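Side-chain contacts in aspartate aminotransferase (Leishmania major, PDB 4H51), which probably transfers the amino group of L-aspartate to 2-oxoglutarate with the help of pyridoxal 5'-phosphate, and works as a homodimer: residues Y167-P170 / K171-S174; M333-R336 / I337-M340; D206-Q209 / E210-N213. One frame throughout, in Å; residues are numbered along the deposited sequence.

Interaction 1: Y167-P170 / K171-S174; sequences YYDP and KTVS
K171 meets D169 at the start of the turn. Its backbone N gives a hydrogen bond to D169 OD1 at 3.2 Å, coming from above the carboxylate plane. CG of D169 is anti to the backbone N (chi1 -173°), which turns the carboxylate back over the turn. The K171 chain leads away, and its NZ stays 6.3 Å from D169 OD1. T172 N then donates to D169 O at 3.1 Å. T172 OG1 lies 3.3 Å from D169 CB, where the two side chains cross at a slant, and shares a 2.8 Å hydrogen bond with S174 OG. The chain turns back here as a beta hairpin between strand 162-169 and 174-175, the outermost strand of the large mixed sheet within this chain. V173 and S174 both face D169, a G1 beta bulge, and V173 takes a left-handed backbone conformation (phi 42°, psi 49°). V173 N makes a weak hydrogen bond to P170 O. The V173 side chain lies beside that of Y168, pointing the same way, and Y168 OH comes to 3.4 Å from V173 CB. S174 is the antiparallel hydrogen-bonded partner of D169, with D169 N to S174 O at 2.9 Å.

Interaction 2: M333-R336 / I337-M340; sequences MAER and IRTM
E335 and R338 form a salt bridge one helical turn apart. R338 NH1 donates to E335 OE1 at 3.0 Å. The oxygen offers its anti lone pair and lies in the guanidinium plane, although the two flat groups are turned 52° from each other. The E335 chain bends at chi2 (66°), and the two side chains cross at about a right angle. One face of the R338 guanidinium lies over A334 O. The other carboxylate oxygen, E335 OE2, meets T339 CG2 at 3.5 Å.

T339 OG1 sits between the backbone N and the carbonyl carbon (chi1 75°). From there it donates to R336 O at 2.9 Å. M340 N also donates to R336 O, at 3.0 Å and from the same face of the carbonyl plane. Two bonds thus grip one carbonyl oxygen. On the buried side the R336 side chain crosses M340 obliquely, with R336 NH1 at 3.5 Å from M340 SD. R336 NH2 is held by a hydrogen bond to L398 O, and NE has a weak one to Y54 OH. M333 and I337 both pack on Y235. The arrangement is typical of a regular, amphipathic alpha helix: four successive bonds, from I337 N to M333 O through M340 N to R336 O, lie inside helix 320-350, with the E335-R338 pair on the more exposed side and M333, R336, I337 and M340 buried.

Interaction 3: D206-Q209 / E210-N213; sequences DPSQ and EQWN
S208 and Q211 exchange hydrogen bonds at the start of helix 209-221. Q211 N donates to S208 OG at 3.0 Å, and the bond is nearly straight at 170°. In return S208 N donates to Q211 OE1 at 2.9 Å, tilted 24° from the amide plane. This is a capping box, with S208 as the N-cap. The serine OG stands between its own backbone N and carbonyl carbon (chi1 67°), which brings it within reach of Q211 N. The Q211 chain is extended beyond CG and runs back past the serine. A water donates both to Q211 OE1 and to D206 O, so the amide oxygen has two partners. S208 OG also makes a weak hydrogen bond to E210 OE1. W212 N to S208 O, at 2.9 Å, begins the regular helical bonding.

The packing lies beside the cap. P207 CG sits over one face of the W212 indole, 3.6 Å from the centroid of the six-membered ring, as a CH-pi contact. P207 CB also meets Q211 CB at 3.7 Å. W212 packs on A246 and L249 of helix 245-252, and P207 on L175. The carboxylate of D206 accepts from A199 N and H200 N. The serine and the glutamine satisfy each other's backbone N-H, and the E210 carboxylate beside this helix start would probably interact favourably with the helix dipole.

From the N terminus, interaction 1 comes first and closes the hairpin between strands 162-169 and 174-175 of the large mixed sheet. Interaction 3 follows, where the loop after strand 192-196 enters helix 209-221. Interaction 2 is last, inside helix 320-350. Each is local, and the three lie in series, neither nested nor crossed. Interactions 1 and 3 touch: Y167 OH packs at 3.2 Å from P207 CD and is hydrogen-bonded to V205 O. L175, in the second strand of the hairpin, also meets P207 and Q211. The sheet edge is thereby tied to the helix start. Interaction 2 stands apart, with nearest atoms about 15 Å from interaction 1 and about 11 Å from interaction 3.

Interaction 1: Y167-P170 / K171-S174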
loop_
_atom_site.group_PDB
_atom_site.type_symbol
_atom_site.label_atom_id
_atom_site.label_comp_id
_atom_site.label_asym_id
_atom_site.label_seq_id
_atom_site.Cartn_x
_atom_site.Cartn_y
_atom_site.Cartn_z
ATOM N N TYR B 167 23.756 -11.377 17.162
ATOM C CA TYR B 167 22.894 -12.432 16.682
ATOM C C TYR B 167 23.719 -13.490 15.975
ATOM O O TYR B 167 23.890 -14.592 16.520
ATOM C CB TYR B 167 21.764 -11.859 15.798
ATOM C CG TYR B 167 20.763 -12.932 15.445
ATOM C CD1 TYR B 167 19.847 -13.348 16.392
ATOM C CD2 TYR B 167 20.788 -13.590 14.222
ATOM C CE1 TYR B 167 18.966 -14.380 16.142
ATOM C CE2 TYR B 167 19.879 -14.600 13.952
ATOM C CZ TYR B 167 18.962 -14.995 14.916
ATOM O OH TYR B 167 18.036 -16.035 14.725
ATOM N N TYR B 168 24.239 -13.176 14.795
ATOM C CA TYR B 168 24.990 -14.171 14.004
ATOM C C TYR B 168 26.482 -14.019 14.228
ATOM O O TYR B 168 26.991 -12.910 14.220
ATOM C CB TYR B 168 24.700 -13.996 12.528
ATOM C CG TYR B 168 25.209 -15.123 11.681
ATOM C CD1 TYR B 168 24.700 -16.415 11.843
ATOM C CD2 TYR B 168 26.169 -14.915 10.727
ATOM C CE1 TYR B 168 25.150 -17.466 11.077
ATOM C CE2 TYR B 168 26.633 -15.959 9.942
ATOM C CZ TYR B 168 26.119 -17.227 10.120
ATOM O OH TYR B 168 26.555 -18.299 9.365
ATOM N N ASP B 169 27.146 -15.144 14.454
ATOM C CA ASP B 169 28.595 -15.204 14.561
ATOM C C ASP B 169 29.209 -15.895 13.320
ATOM O O ASP B 169 29.159 -17.086 13.187
ATOM C CB ASP B 169 28.955 -15.976 15.808
ATOM C CG ASP B 169 30.422 -15.937 16.085
ATOM O OD1 ASP B 169 31.154 -15.335 15.279
ATOM O OD2 ASP B 169 30.831 -16.497 17.111
ATOM N N PRO B 170 29.822 -15.135 12.436
ATOM C CA PRO B 170 30.363 -15.706 11.193
ATOM C C PRO B 170 31.427 -16.782 11.471
ATOM O O PRO B 170 31.519 -17.782 10.740
ATOM C CB PRO B 170 31.016 -14.500 10.520
ATOM C CG PRO B 170 30.348 -13.319 11.131
ATOM C CD PRO B 170 30.091 -13.704 12.552
ATOM N N LYS B 171 32.166 -16.622 12.557
ATOM C CA LYS B 171 33.196 -17.625 12.914
ATOM C C LYS B 171 32.621 -19.009 13.227
ATOM O O LYS B 171 33.247 -20.014 12.905
ATOM C CB LYS B 171 34.027 -17.135 14.092
ATOM C CG LYS B 171 34.771 -15.848 13.791
ATOM C CD LYS B 171 35.854 -15.566 14.816
ATOM C CE LYS B 171 36.597 -14.275 14.495
ATOM N NZ LYS B 171 37.272 -13.729 15.700
ATOM N N THR B 172 31.435 -19.085 13.829
ATOM C CA THR B 172 30.846 -20.384 14.176
ATOM C C THR B 172 29.632 -20.741 13.302
ATOM O O THR B 172 29.022 -21.779 13.530
ATOM C CB THR B 172 30.369 -20.368 15.626
ATOM O OG1 THR B 172 29.517 -19.225 15.779
ATOM C CG2 THR B 172 31.539 -20.320 16.593
ATOM N N VAL B 173 29.304 -19.894 12.325
ATOM C CA VAL B 173 28.068 -20.011 11.521
ATOM C C VAL B 173 26.878 -20.378 12.407
ATOM O O VAL B 173 26.139 -21.338 12.154
ATOM C CB VAL B 173 28.233 -21.034 10.381
ATOM C CG1 VAL B 173 29.312 -20.552 9.439
ATOM C CG2 VAL B 173 28.558 -22.425 10.940
ATOM N N SER B 174 26.734 -19.653 13.508
ATOM C CA SER B 174 25.753 -20.031 14.496
ATOM C C SER B 174 25.367 -18.778 15.241
ATOM O O SER B 174 26.011 -17.721 15.073
ATOM C CB SER B 174 26.281 -21.104 15.459
ATOM O OG SER B 174 27.176 -20.577 16.457
#

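Interaction 2: M333-R336 / I337-M340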
loop_
_atom_site.group_PDB
_atom_site.type_symbol
_atom_site.label_atom_id
_atom_site.label_comp_id
_atom_site.label_asym_id
_atom_site.label_seq_id
_atom_site.Cartn_x
_atom_site.Cartn_y
_atom_site.Cartn_z
ATOM N N MET B 333 7.441 -27.556 -1.248
ATOM C CA MET B 333 8.362 -26.451 -1.535
ATOM C C MET B 333 9.547 -26.429 -0.554
ATOM O O MET B 333 10.727 -26.354 -0.937
ATOM C CB MET B 333 7.608 -25.102 -1.490
ATOM C CG MET B 333 6.648 -24.883 -2.656
ATOM S SD MET B 333 5.293 -23.732 -2.372
ATOM C CE MET B 333 6.179 -22.179 -2.278
ATOM N N ALA B 334 9.240 -26.497 0.726
ATOM C CA ALA B 334 10.259 -26.594 1.748
ATOM C C ALA B 334 11.198 -27.771 1.548
ATOM O O ALA B 334 12.425 -27.638 1.726
ATOM C CB ALA B 334 9.605 -26.647 3.131
ATOM N N GLU B 335 10.641 -28.920 1.158
ATOM C CA GLU B 335 11.445 -30.105 0.938
ATOM C C GLU B 335 12.380 -29.895 -0.268
ATOM O O GLU B 335 13.528 -30.328 -0.228
ATOM C CB GLU B 335 10.568 -31.340 0.747
ATOM C CG GLU B 335 11.233 -32.583 0.181
ATOM C CD GLU B 335 12.268 -33.202 1.084
ATOM O OE1 GLU B 335 12.296 -32.930 2.312
ATOM O OE2 GLU B 335 13.073 -33.991 0.547
ATOM N N ARG B 336 11.903 -29.218 -1.338
ATOM C CA ARG B 336 12.770 -29.001 -2.507
ATOM C C ARG B 336 13.960 -28.130 -2.132
ATOM O O ARG B 336 15.082 -28.334 -2.610
ATOM C CB ARG B 336 12.007 -28.382 -3.691
ATOM C CG ARG B 336 12.723 -28.527 -5.034
ATOM C CD ARG B 336 12.133 -27.635 -6.120
ATOM N NE ARG B 336 12.653 -26.264 -5.981
ATOM C CZ ARG B 336 13.896 -25.878 -6.287
ATOM N NH1 ARG B 336 14.784 -26.732 -6.801
ATOM N NH2 ARG B 336 14.249 -24.607 -6.090
ATOM N N ILE B 337 13.712 -27.153 -1.281
ATOM C CA ILE B 337 14.802 -26.301 -0.769
ATOM C C ILE B 337 15.816 -27.144 -0.039
ATOM O O ILE B 337 17.032 -26.976 -0.227
ATOM C CB ILE B 337 14.282 -25.188 0.158
ATOM C CG1 ILE B 337 13.373 -24.227 -0.653
ATOM C CG2 ILE B 337 15.461 -24.413 0.773
ATOM C CD1 ILE B 337 12.572 -23.247 0.187
ATOM N N ARG B 338 15.344 -28.046 0.825
ATOM C CA ARG B 338 16.271 -28.940 1.506
ATOM C C ARG B 338 17.104 -29.777 0.559
ATOM O O ARG B 338 18.282 -29.981 0.841
ATOM C CB ARG B 338 15.556 -29.892 2.460
ATOM C CG ARG B 338 15.037 -29.285 3.733
ATOM C CD ARG B 338 14.387 -30.419 4.544
ATOM N NE ARG B 338 13.306 -29.779 5.218
ATOM C CZ ARG B 338 12.003 -29.942 5.031
ATOM N NH1 ARG B 338 11.448 -30.917 4.319
ATOM N NH2 ARG B 338 11.237 -29.134 5.725
ATOM N N THR B 339 16.510 -30.290 -0.536
ATOM C CA THR B 339 17.230 -31.074 -1.519
ATOM C C THR B 339 18.306 -30.237 -2.209
ATOM O O THR B 339 19.393 -30.744 -2.481
ATOM C CB THR B 339 16.332 -31.831 -2.564
ATOM O OG1 THR B 339 15.771 -30.945 -3.560
ATOM C CG2 THR B 339 15.201 -32.578 -1.855
ATOM N N MET B 340 18.030 -28.950 -2.420
ATOM C CA MET B 340 19.059 -28.056 -2.991
ATOM C C MET B 340 20.216 -27.831 -1.998
ATOM O O MET B 340 21.387 -27.810 -2.380
ATOM C CB MET B 340 18.404 -26.712 -3.406
ATOM C CG MET B 340 17.417 -26.849 -4.578
ATOM S SD MET B 340 18.126 -27.550 -6.087
ATOM C CE MET B 340 17.744 -29.333 -6.055
#

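Interaction 3: D206-Q209 / E210-N213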
loop_
_atom_site.group_PDB
_atom_site.type_symbol
_atom_site.label_atom_id
_atom_site.label_comp_id
_atom_site.label_asym_id
_atom_site.label_seq_id
_atom_site.Cartn_x
_atom_site.Cartn_y
_atom_site.Cartn_z
ATOM N N ASP B 206 18.145 -19.745 13.155
ATOM C CA ASP B 206 17.109 -19.401 14.100
ATOM C C ASP B 206 17.538 -19.842 15.489
ATOM O O ASP B 206 18.359 -20.766 15.637
ATOM C CB ASP B 206 15.775 -20.111 13.764
ATOM C CG ASP B 206 15.140 -19.604 12.498
ATOM O OD1 ASP B 206 15.577 -18.540 12.030
ATOM O OD2 ASP B 206 14.198 -20.264 11.983
ATOM N N PRO B 207 16.963 -19.210 16.511
ATOM C CA PRO B 207 17.081 -19.781 17.857
ATOM C C PRO B 207 16.423 -21.140 17.923
ATOM O O PRO B 207 15.414 -21.339 17.271
ATOM C CB PRO B 207 16.271 -18.829 18.721
ATOM C CG PRO B 207 16.141 -17.561 17.936
ATOM C CD PRO B 207 16.171 -17.965 16.496
ATOM N N SER B 208 16.978 -22.050 18.720
ATOM C CA SER B 208 16.294 -23.286 19.070
ATOM C C SER B 208 15.048 -22.957 19.890
ATOM O O SER B 208 14.896 -21.865 20.443
ATOM C CB SER B 208 17.224 -24.167 19.896
ATOM O OG SER B 208 17.491 -23.584 21.153
ATOM N N GLN B 209 14.179 -23.933 20.041
ATOM C CA GLN B 209 13.023 -23.728 20.939
ATOM C C GLN B 209 13.481 -23.342 22.369
ATOM O O GLN B 209 12.872 -22.506 23.025
ATOM C CB GLN B 209 12.154 -24.990 20.962
ATOM C CG GLN B 209 11.414 -25.235 19.627
ATOM C CD GLN B 209 10.328 -26.330 19.713
ATOM O OE1 GLN B 209 10.164 -26.997 20.725
ATOM N NE2 GLN B 209 9.610 -26.517 18.629
ATOM N N GLU B 210 14.577 -23.952 22.848
ATOM C CA GLU B 210 15.109 -23.659 24.165
ATOM C C GLU B 210 15.601 -22.207 24.232
ATOM O O GLU B 210 15.295 -21.498 25.191
ATOM C CB GLU B 210 16.236 -24.638 24.607
ATOM C CG GLU B 210 15.784 -26.105 24.756
ATOM C CD GLU B 210 15.716 -26.905 23.435
ATOM O OE1 GLU B 210 16.028 -26.367 22.333
ATOM O OE2 GLU B 210 15.379 -28.126 23.506
ATOM N N GLN B 211 16.338 -21.760 23.227
ATOM C CA GLN B 211 16.757 -20.322 23.160
ATOM C C GLN B 211 15.570 -19.379 23.133
ATOM O O GLN B 211 15.560 -18.356 23.831
ATOM C CB GLN B 211 17.677 -20.100 21.950
ATOM C CG GLN B 211 19.022 -20.777 22.198
ATOM C CD GLN B 211 19.902 -20.892 20.969
ATOM O OE1 GLN B 211 19.445 -20.932 19.836
ATOM N NE2 GLN B 211 21.192 -20.976 21.216
ATOM N N TRP B 212 14.529 -19.728 22.379
ATOM C CA TRP B 212 13.323 -18.898 22.377
ATOM C C TRP B 212 12.716 -18.744 23.736
ATOM O O TRP B 212 12.243 -17.663 24.059
ATOM C CB TRP B 212 12.243 -19.410 21.457
ATOM C CG TRP B 212 12.434 -19.068 20.008
ATOM C CD1 TRP B 212 12.488 -19.952 18.946
ATOM C CD2 TRP B 212 12.540 -17.752 19.412
ATOM N NE1 TRP B 212 12.628 -19.278 17.766
ATOM C CE2 TRP B 212 12.687 -17.952 17.990
ATOM C CE3 TRP B 212 12.522 -16.462 19.906
ATOM C CZ2 TRP B 212 12.798 -16.888 17.109
ATOM C CZ3 TRP B 212 12.660 -15.410 19.016
ATOM C CH2 TRP B 212 12.759 -15.616 17.662
ATOM N N ASN B 213 12.637 -19.832 24.516
ATOM C CA ASN B 213 12.087 -19.718 25.865
ATOM C C ASN B 213 12.922 -18.756 26.722
ATOM O O ASN B 213 12.358 -17.919 27.486
ATOM C CB ASN B 213 11.987 -21.108 26.521
ATOM C CG ASN B 213 11.087 -21.122 27.767
ATOM O OD1 ASN B 213 9.952 -20.643 27.744
ATOM N ND2 ASN B 213 11.570 -21.735 28.839
HETATM O O HOH W 1 20.359 -21.433 17.310
#